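Local coordinates for protein glyoxalase-related enzyme (Fulvimarina pelagi, PDB 3BQX) that is of unknown function but belongs to the vicinal oxygen chelate superfamily and is related to glyoxalases and bleomycin resistance proteins, at residues A72-V83 with I120-I131. Numbering follows the deposited sequence.
Sequences ALAHNVRAETEV and IWEIAFNPVWPI
The Phe125 ring is sandwiched between Glu80, whose backbone N lies over the ring centre, 3.4 Å above the plane, and Pro127 CD, offset toward the rim of the opposite face; Val77 O meets the ring edge in its plane. Phe125 reaches this site with CG anti to the backbone N (chi1 169°), while its CB packs against Val77 CG2 and Val83 CG2. Trp121 receives Leu73 over one face, a CH-pi contact with Leu73 CB 3.8 Å from the centroid of the six-membered ring and 11° off its normal. Beyond the pair, Trp121 NE1 bonds to Tyr23 OH. The guanidinium of Arg78 has Ile131 CG2 over one face and Ile131 O in its plane, at 3.0 Å from NH1; this bond is straight at the hydrogen (172°), yet approaches from above the carbonyl plane. Arg78 NH2 is bonded to Gly132 O, so two successive carbonyls hold the group.

Five backbone bonds, from Leu73 N to Ile120 O through Val77 N to Ala124 O at 2.8 Å, define parallel pairing of strands 72-76 and 120-125. These are the first and last strands of a four-stranded mixed sheet of order 1-4-3-2; with helix 83-92 after the first, they form the beta-alpha-beta-beta-beta module of the VOC fold. At the C-terminal end of the pairing, one water accepts from Asn76 ND2 and donates to Asn126 O and Trp129 O; a second accepts from Asn126 N and donates to Val77 O. Residues 72-74 also pair antiparallel with a strand of the second subunit, continuing the sheet across the dimer. The chemistry therefore divides: backbone bonds and the Leu73-Trp121 contact join the strands, Phe125 lies against the Ala79-Glu80 backbone, two waters join Asn76 and Val77 to the Asn126-Trp129 turn, and Arg78 holds Ile131.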
ATOM      1  N   ALA A  72      -2.715  -6.902   0.457  1.00 12.32           N
ATOM      2  CA  ALA A  72      -2.856  -7.091  -0.975  1.00 11.80           C
ATOM      3  C   ALA A  72      -3.078  -5.734  -1.619  1.00 11.39           C
ATOM      4  O   ALA A  72      -3.800  -4.898  -1.079  1.00 12.27           O
ATOM      5  CB  ALA A  72      -4.035  -8.003  -1.276  1.00 12.64           C
ATOM      6  N   LEU A  73      -2.434  -5.509  -2.759  1.00  9.02           N
ATOM      7  CA  LEU A  73      -2.599  -4.262  -3.503  1.00  8.92           C
ATOM      8  C   LEU A  73      -3.440  -4.585  -4.727  1.00  9.99           C
ATOM      9  O   LEU A  73      -3.163  -5.548  -5.431  1.00 11.70           O
ATOM     10  CB  LEU A  73      -1.246  -3.714  -3.958  1.00  9.56           C
ATOM     11  CG  LEU A  73      -0.262  -3.419  -2.827  1.00  7.80           C
ATOM     12  CD1 LEU A  73       1.040  -2.925  -3.412  1.00  9.10           C
ATOM     13  CD2 LEU A  73      -0.854  -2.382  -1.881  1.00 12.56           C
ATOM     14  N   ALA A  74      -4.458  -3.783  -5.003  1.00 10.07           N
ATOM     15  CA  ALA A  74      -5.307  -4.046  -6.153  1.00 11.21           C
ATOM     16  C   ALA A  74      -5.077  -3.041  -7.267  1.00 11.38           C
ATOM     17  O   ALA A  74      -4.814  -1.863  -7.010  1.00 11.27           O
ATOM     18  CB  ALA A  74      -6.775  -4.023  -5.731  1.00 10.85           C
ATOM     19  N   HIS A  75      -5.147  -3.530  -8.503  1.00 11.12           N
ATOM     20  CA  HIS A  75      -5.031  -2.705  -9.698  1.00 11.26           C
ATOM     21  C   HIS A  75      -6.350  -2.955 -10.416  1.00 11.05           C
ATOM     22  O   HIS A  75      -6.659  -4.095 -10.761  1.00 13.07           O
ATOM     23  CB  HIS A  75      -3.863  -3.151 -10.588  1.00 11.30           C
ATOM     24  CG  HIS A  75      -3.762  -2.384 -11.871  1.00 13.11           C
ATOM     25  ND1 HIS A  75      -4.310  -2.822 -13.059  1.00 14.80           N
ATOM     26  CD2 HIS A  75      -3.219  -1.172 -12.137  1.00 12.80           C
ATOM     27  CE1 HIS A  75      -4.108  -1.915 -13.999  1.00 15.48           C
ATOM     28  NE2 HIS A  75      -3.449  -0.903 -13.463  1.00 18.21           N
ATOM     29  N   ASN A  76      -7.138  -1.904 -10.610  1.00 10.32           N
ATOM     30  CA  ASN A  76      -8.436  -2.021 -11.273  1.00 10.92           C
ATOM     31  C   ASN A  76      -8.375  -1.637 -12.747  1.00 13.15           C
ATOM     32  O   ASN A  76      -7.834  -0.593 -13.109  1.00 13.99           O
ATOM     33  CB  ASN A  76      -9.466  -1.154 -10.544  1.00 10.36           C
ATOM     34  CG  ASN A  76      -9.915  -1.762  -9.227  1.00  8.87           C
ATOM     35  OD1 ASN A  76      -9.247  -2.640  -8.673  1.00 10.67           O
ATOM     36  ND2 ASN A  76     -11.048  -1.289  -8.713  1.00 11.74           N
ATOM     37  N   VAL A  77      -8.950  -2.487 -13.591  1.00 12.65           N
ATOM     38  CA  VAL A  77      -8.952  -2.267 -15.037  1.00 14.31           C
ATOM     39  C   VAL A  77     -10.276  -1.700 -15.535  1.00 15.53           C
ATOM     40  O   VAL A  77     -11.291  -1.775 -14.844  1.00 15.66           O
ATOM     41  CB  VAL A  77      -8.631  -3.580 -15.780  1.00 14.97           C
ATOM     42  CG1 VAL A  77      -7.275  -4.103 -15.318  1.00 14.15           C
ATOM     43  CG2 VAL A  77      -9.715  -4.612 -15.510  1.00 15.06           C
ATOM     44  N   ARG A  78     -10.266  -1.153 -16.751  1.00 16.80           N
ATOM     45  CA  ARG A  78     -11.461  -0.533 -17.318  1.00 18.38           C
ATOM     46  C   ARG A  78     -12.446  -1.454 -18.046  1.00 18.60           C
ATOM     47  O   ARG A  78     -13.508  -1.002 -18.472  1.00 20.69           O
ATOM     48  CB  ARG A  78     -11.053   0.619 -18.242  1.00 19.17           C
ATOM     49  CG  ARG A  78     -10.337   1.758 -17.524  1.00 19.41           C
ATOM     50  CD  ARG A  78     -10.061   2.920 -18.466  1.00 19.15           C
ATOM     51  NE  ARG A  78      -9.292   3.990 -17.831  1.00 19.40           N
ATOM     52  CZ  ARG A  78      -9.778   4.832 -16.924  1.00 21.28           C
ATOM     53  NH1 ARG A  78     -11.043   4.741 -16.533  1.00 20.35           N
ATOM     54  NH2 ARG A  78      -8.995   5.770 -16.409  1.00 23.02           N
ATOM     55  N   ALA A  79     -12.113  -2.732 -18.177  1.00 18.18           N
ATOM     56  CA  ALA A  79     -13.003  -3.682 -18.842  1.00 18.28           C
ATOM     57  C   ALA A  79     -12.697  -5.102 -18.379  1.00 19.17           C
ATOM     58  O   ALA A  79     -11.543  -5.439 -18.126  1.00 18.54           O
ATOM     59  CB  ALA A  79     -12.856  -3.572 -20.359  1.00 16.92           C
ATOM     60  N   GLU A  80     -13.730  -5.936 -18.282  1.00 21.16           N
ATOM     61  CA  GLU A  80     -13.549  -7.311 -17.825  1.00 22.98           C
ATOM     62  C   GLU A  80     -12.552  -8.085 -18.670  1.00 23.25           C
ATOM     63  O   GLU A  80     -11.861  -8.966 -18.164  1.00 23.75           O
ATOM     64  CB  GLU A  80     -14.885  -8.057 -17.817  1.00 25.27           C
ATOM     65  CG  GLU A  80     -14.890  -9.292 -16.942  1.00 27.59           C
ATOM     66  CD  GLU A  80     -16.256  -9.942 -16.846  1.00 29.03           C
ATOM     67  OE1 GLU A  80     -17.242  -9.222 -16.575  1.00 29.17           O
ATOM     68  OE2 GLU A  80     -16.340 -11.173 -17.033  1.00 30.19           O
ATOM     69  N   THR A  81     -12.477  -7.752 -19.955  1.00 23.99           N
ATOM     70  CA  THR A  81     -11.566  -8.430 -20.872  1.00 23.98           C
ATOM     71  C   THR A  81     -10.097  -8.119 -20.626  1.00 23.46           C
ATOM     72  O   THR A  81      -9.226  -8.707 -21.262  1.00 24.86           O
ATOM     73  CB  THR A  81     -11.868  -8.064 -22.336  1.00 24.73           C
ATOM     74  OG1 THR A  81     -11.769  -6.643 -22.505  1.00 26.20           O
ATOM     75  CG2 THR A  81     -13.255  -8.528 -22.726  1.00 26.29           C
ATOM     76  N   GLU A  82      -9.819  -7.195 -19.712  1.00 21.97           N
ATOM     77  CA  GLU A  82      -8.439  -6.821 -19.425  1.00 20.31           C
ATOM     78  C   GLU A  82      -7.813  -7.594 -18.281  1.00 18.27           C
ATOM     79  O   GLU A  82      -6.590  -7.668 -18.171  1.00 18.15           O
ATOM     80  CB  GLU A  82      -8.349  -5.328 -19.111  1.00 20.44           C
ATOM     81  CG  GLU A  82      -8.789  -4.468 -20.258  1.00 23.55           C
ATOM     82  CD  GLU A  82      -8.171  -4.930 -21.555  1.00 25.45           C
ATOM     83  OE1 GLU A  82      -6.964  -4.689 -21.766  1.00 24.38           O
ATOM     84  OE2 GLU A  82      -8.896  -5.558 -22.353  1.00 25.89           O
ATOM     85  N   VAL A  83      -8.648  -8.173 -17.427  1.00 18.64           N
ATOM     86  CA  VAL A  83      -8.146  -8.905 -16.279  1.00 17.19           C
ATOM     87  C   VAL A  83      -7.235 -10.072 -16.641  1.00 18.45           C
ATOM     88  O   VAL A  83      -6.075 -10.104 -16.242  1.00 17.18           O
ATOM     89  CB  VAL A  83      -9.300  -9.423 -15.402  1.00 16.51           C
ATOM     90  CG1 VAL A  83      -8.743 -10.183 -14.205  1.00 17.10           C
ATOM     91  CG2 VAL A  83     -10.157  -8.253 -14.931  1.00 17.32           C
ATOM     92  N   ILE A 120       1.315  -9.658  -2.723  1.00 11.38           N
ATOM     93  CA  ILE A 120       0.093  -9.973  -3.440  1.00 11.40           C
ATOM     94  C   ILE A 120      -0.592  -8.837  -4.186  1.00 11.30           C
ATOM     95  O   ILE A 120      -0.853  -7.765  -3.627  1.00 10.91           O
ATOM     96  CB  ILE A 120      -0.944 -10.591  -2.475  1.00 10.34           C
ATOM     97  CG1 ILE A 120      -0.353 -11.847  -1.824  1.00 12.26           C
ATOM     98  CG2 ILE A 120      -2.225 -10.911  -3.218  1.00 10.61           C
ATOM     99  CD1 ILE A 120      -1.225 -12.437  -0.729  1.00 13.37           C
ATOM    100  N   TRP A 121      -0.884  -9.084  -5.458  1.00 11.04           N
ATOM    101  CA  TRP A 121      -1.583  -8.117  -6.281  1.00 10.75           C
ATOM    102  C   TRP A 121      -2.910  -8.687  -6.736  1.00 12.13           C
ATOM    103  O   TRP A 121      -2.986  -9.840  -7.175  1.00 11.94           O
ATOM    104  CB  TRP A 121      -0.779  -7.757  -7.535  1.00 11.48           C
ATOM    105  CG  TRP A 121       0.293  -6.766  -7.302  1.00  9.29           C
ATOM    106  CD1 TRP A 121       1.580  -7.021  -6.941  1.00  9.49           C
ATOM    107  CD2 TRP A 121       0.164  -5.342  -7.365  1.00  9.60           C
ATOM    108  NE1 TRP A 121       2.271  -5.840  -6.770  1.00  9.68           N
ATOM    109  CE2 TRP A 121       1.422  -4.797  -7.028  1.00  8.95           C
ATOM    110  CE3 TRP A 121      -0.892  -4.473  -7.677  1.00  9.16           C
ATOM    111  CZ2 TRP A 121       1.655  -3.419  -6.989  1.00  8.38           C
ATOM    112  CZ3 TRP A 121      -0.655  -3.095  -7.636  1.00  8.55           C
ATOM    113  CH2 TRP A 121       0.607  -2.589  -7.297  1.00 10.30           C
ATOM    114  N   GLU A 122      -3.965  -7.896  -6.613  1.00 11.56           N
ATOM    115  CA  GLU A 122      -5.266  -8.307  -7.098  1.00 10.28           C
ATOM    116  C   GLU A 122      -5.466  -7.552  -8.404  1.00 12.29           C
ATOM    117  O   GLU A 122      -5.236  -6.345  -8.458  1.00 11.86           O
ATOM    118  CB  GLU A 122      -6.387  -7.915  -6.132  1.00 11.98           C
ATOM    119  CG  GLU A 122      -7.782  -8.141  -6.731  1.00 13.94           C
ATOM    120  CD  GLU A 122      -8.898  -7.724  -5.803  1.00 15.09           C
ATOM    121  OE1 GLU A 122      -8.637  -6.908  -4.897  1.00 17.19           O
ATOM    122  OE2 GLU A 122     -10.042  -8.198  -5.993  1.00 15.16           O
ATOM    123  N   ILE A 123      -5.841  -8.261  -9.465  1.00 11.76           N
ATOM    124  CA  ILE A 123      -6.125  -7.614 -10.736  1.00 12.68           C
ATOM    125  C   ILE A 123      -7.633  -7.743 -10.803  1.00 12.92           C
ATOM    126  O   ILE A 123      -8.169  -8.850 -10.839  1.00 13.81           O
ATOM    127  CB  ILE A 123      -5.463  -8.332 -11.924  1.00 12.89           C
ATOM    128  CG1 ILE A 123      -3.946  -8.406 -11.704  1.00 13.35           C
ATOM    129  CG2 ILE A 123      -5.781  -7.594 -13.213  1.00 13.26           C
ATOM    130  CD1 ILE A 123      -3.279  -7.063 -11.450  1.00 15.83           C
ATOM    131  N   ALA A 124      -8.323  -6.612 -10.810  1.00 12.37           N
ATOM    132  CA  ALA A 124      -9.770  -6.649 -10.777  1.00 12.69           C
ATOM    133  C   ALA A 124     -10.511  -5.701 -11.690  1.00 13.33           C
ATOM    134  O   ALA A 124     -10.014  -4.637 -12.056  1.00 14.15           O
ATOM    135  CB  ALA A 124     -10.236  -6.403  -9.339  1.00 16.29           C
ATOM    136  N   PHE A 125     -11.719  -6.122 -12.047  1.00 14.63           N
ATOM    137  CA  PHE A 125     -12.629  -5.316 -12.837  1.00 14.77           C
ATOM    138  C   PHE A 125     -13.812  -5.090 -11.900  1.00 16.63           C
ATOM    139  O   PHE A 125     -14.525  -6.033 -11.563  1.00 18.60           O
ATOM    140  CB  PHE A 125     -13.104  -6.053 -14.092  1.00 15.43           C
ATOM    141  CG  PHE A 125     -14.246  -5.367 -14.791  1.00 16.21           C
ATOM    142  CD1 PHE A 125     -14.099  -4.076 -15.291  1.00 16.16           C
ATOM    143  CD2 PHE A 125     -15.480  -5.997 -14.917  1.00 16.69           C
ATOM    144  CE1 PHE A 125     -15.167  -3.419 -15.904  1.00 17.06           C
ATOM    145  CE2 PHE A 125     -16.554  -5.350 -15.528  1.00 18.64           C
ATOM    146  CZ  PHE A 125     -16.398  -4.061 -16.022  1.00 18.26           C
ATOM    147  N   ASN A 126     -13.982  -3.855 -11.439  1.00 17.23           N
ATOM    148  CA  ASN A 126     -15.082  -3.504 -10.548  1.00 19.24           C
ATOM    149  C   ASN A 126     -15.706  -2.237 -11.121  1.00 19.09           C
ATOM    150  O   ASN A 126     -15.293  -1.123 -10.798  1.00 19.38           O
ATOM    151  CB  ASN A 126     -14.573  -3.229  -9.132  1.00 21.19           C
ATOM    152  CG  ASN A 126     -15.701  -3.082  -8.132  1.00 23.53           C
ATOM    153  OD1 ASN A 126     -16.765  -2.554  -8.457  1.00 24.56           O
ATOM    154  ND2 ASN A 126     -15.473  -3.539  -6.907  1.00 26.11           N
ATOM    155  N   PRO A 127     -16.727  -2.396 -11.976  1.00 19.31           N
ATOM    156  CA  PRO A 127     -17.422  -1.277 -12.619  1.00 20.28           C
ATOM    157  C   PRO A 127     -18.142  -0.293 -11.698  1.00 19.74           C
ATOM    158  O   PRO A 127     -18.489   0.810 -12.119  1.00 22.07           O
ATOM    159  CB  PRO A 127     -18.383  -1.982 -13.570  1.00 20.31           C
ATOM    160  CG  PRO A 127     -18.749  -3.204 -12.801  1.00 20.77           C
ATOM    161  CD  PRO A 127     -17.401  -3.671 -12.283  1.00 20.04           C
ATOM    162  N   VAL A 128     -18.367  -0.685 -10.448  1.00 17.90           N
ATOM    163  CA  VAL A 128     -19.061   0.182  -9.509  1.00 18.80           C
ATOM    164  C   VAL A 128     -18.208   1.353  -9.023  1.00 16.83           C
ATOM    165  O   VAL A 128     -18.736   2.424  -8.724  1.00 17.50           O
ATOM    166  CB  VAL A 128     -19.567  -0.625  -8.292  1.00 19.22           C
ATOM    167  CG1 VAL A 128     -20.341   0.278  -7.349  1.00 20.07           C
ATOM    168  CG2 VAL A 128     -20.451  -1.774  -8.766  1.00 20.28           C
ATOM    169  N   TRP A 129     -16.895   1.153  -8.953  1.00 16.78           N
ATOM    170  CA  TRP A 129     -15.978   2.204  -8.499  1.00 16.76           C
ATOM    171  C   TRP A 129     -15.369   2.963  -9.680  1.00 15.41           C
ATOM    172  O   TRP A 129     -14.614   2.405 -10.476  1.00 16.27           O
ATOM    173  CB  TRP A 129     -14.847   1.598  -7.665  1.00 16.26           C
ATOM    174  CG  TRP A 129     -15.277   0.948  -6.385  1.00 16.38           C
ATOM    175  CD1 TRP A 129     -16.543   0.574  -6.029  1.00 17.67           C
ATOM    176  CD2 TRP A 129     -14.420   0.528  -5.319  1.00 17.06           C
ATOM    177  NE1 TRP A 129     -16.524  -0.059  -4.805  1.00 18.15           N
ATOM    178  CE2 TRP A 129     -15.232  -0.101  -4.349  1.00 17.74           C
ATOM    179  CE3 TRP A 129     -13.039   0.622  -5.088  1.00 18.72           C
ATOM    180  CZ2 TRP A 129     -14.710  -0.636  -3.168  1.00 20.40           C
ATOM    181  CZ3 TRP A 129     -12.520   0.091  -3.910  1.00 19.70           C
ATOM    182  CH2 TRP A 129     -13.357  -0.530  -2.966  1.00 18.44           C
ATOM    183  N   PRO A 130     -15.687   4.258  -9.800  1.00 16.90           N
ATOM    184  CA  PRO A 130     -15.163   5.083 -10.894  1.00 16.63           C
ATOM    185  C   PRO A 130     -13.638   5.206 -10.921  1.00 16.94           C
ATOM    186  O   PRO A 130     -12.992   5.328  -9.876  1.00 15.19           O
ATOM    187  CB  PRO A 130     -15.836   6.435 -10.655  1.00 17.63           C
ATOM    188  CG  PRO A 130     -17.122   6.064  -9.993  1.00 18.38           C
ATOM    189  CD  PRO A 130     -16.690   4.999  -9.018  1.00 16.83           C
ATOM    190  N   ILE A 131     -13.071   5.167 -12.125  1.00 15.93           N
ATOM    191  CA  ILE A 131     -11.634   5.319 -12.323  1.00 16.18           C
ATOM    192  C   ILE A 131     -11.471   6.592 -13.153  1.00 17.39           C
ATOM    193  O   ILE A 131     -11.895   6.645 -14.310  1.00 17.79           O
ATOM    194  CB  ILE A 131     -11.027   4.132 -13.105  1.00 14.17           C
ATOM    195  CG1 ILE A 131     -11.293   2.816 -12.368  1.00 15.21           C
ATOM    196  CG2 ILE A 131      -9.531   4.340 -13.284  1.00 17.16           C
ATOM    197  CD1 ILE A 131     -10.747   1.585 -13.089  1.00 16.61           C
TER
HETATM  198  O   HOH W   1     -12.954   0.255 -10.437  1.00 16.54           O
HETATM  199  O   HOH W   2     -12.445  -1.871 -12.421  1.00 18.34           O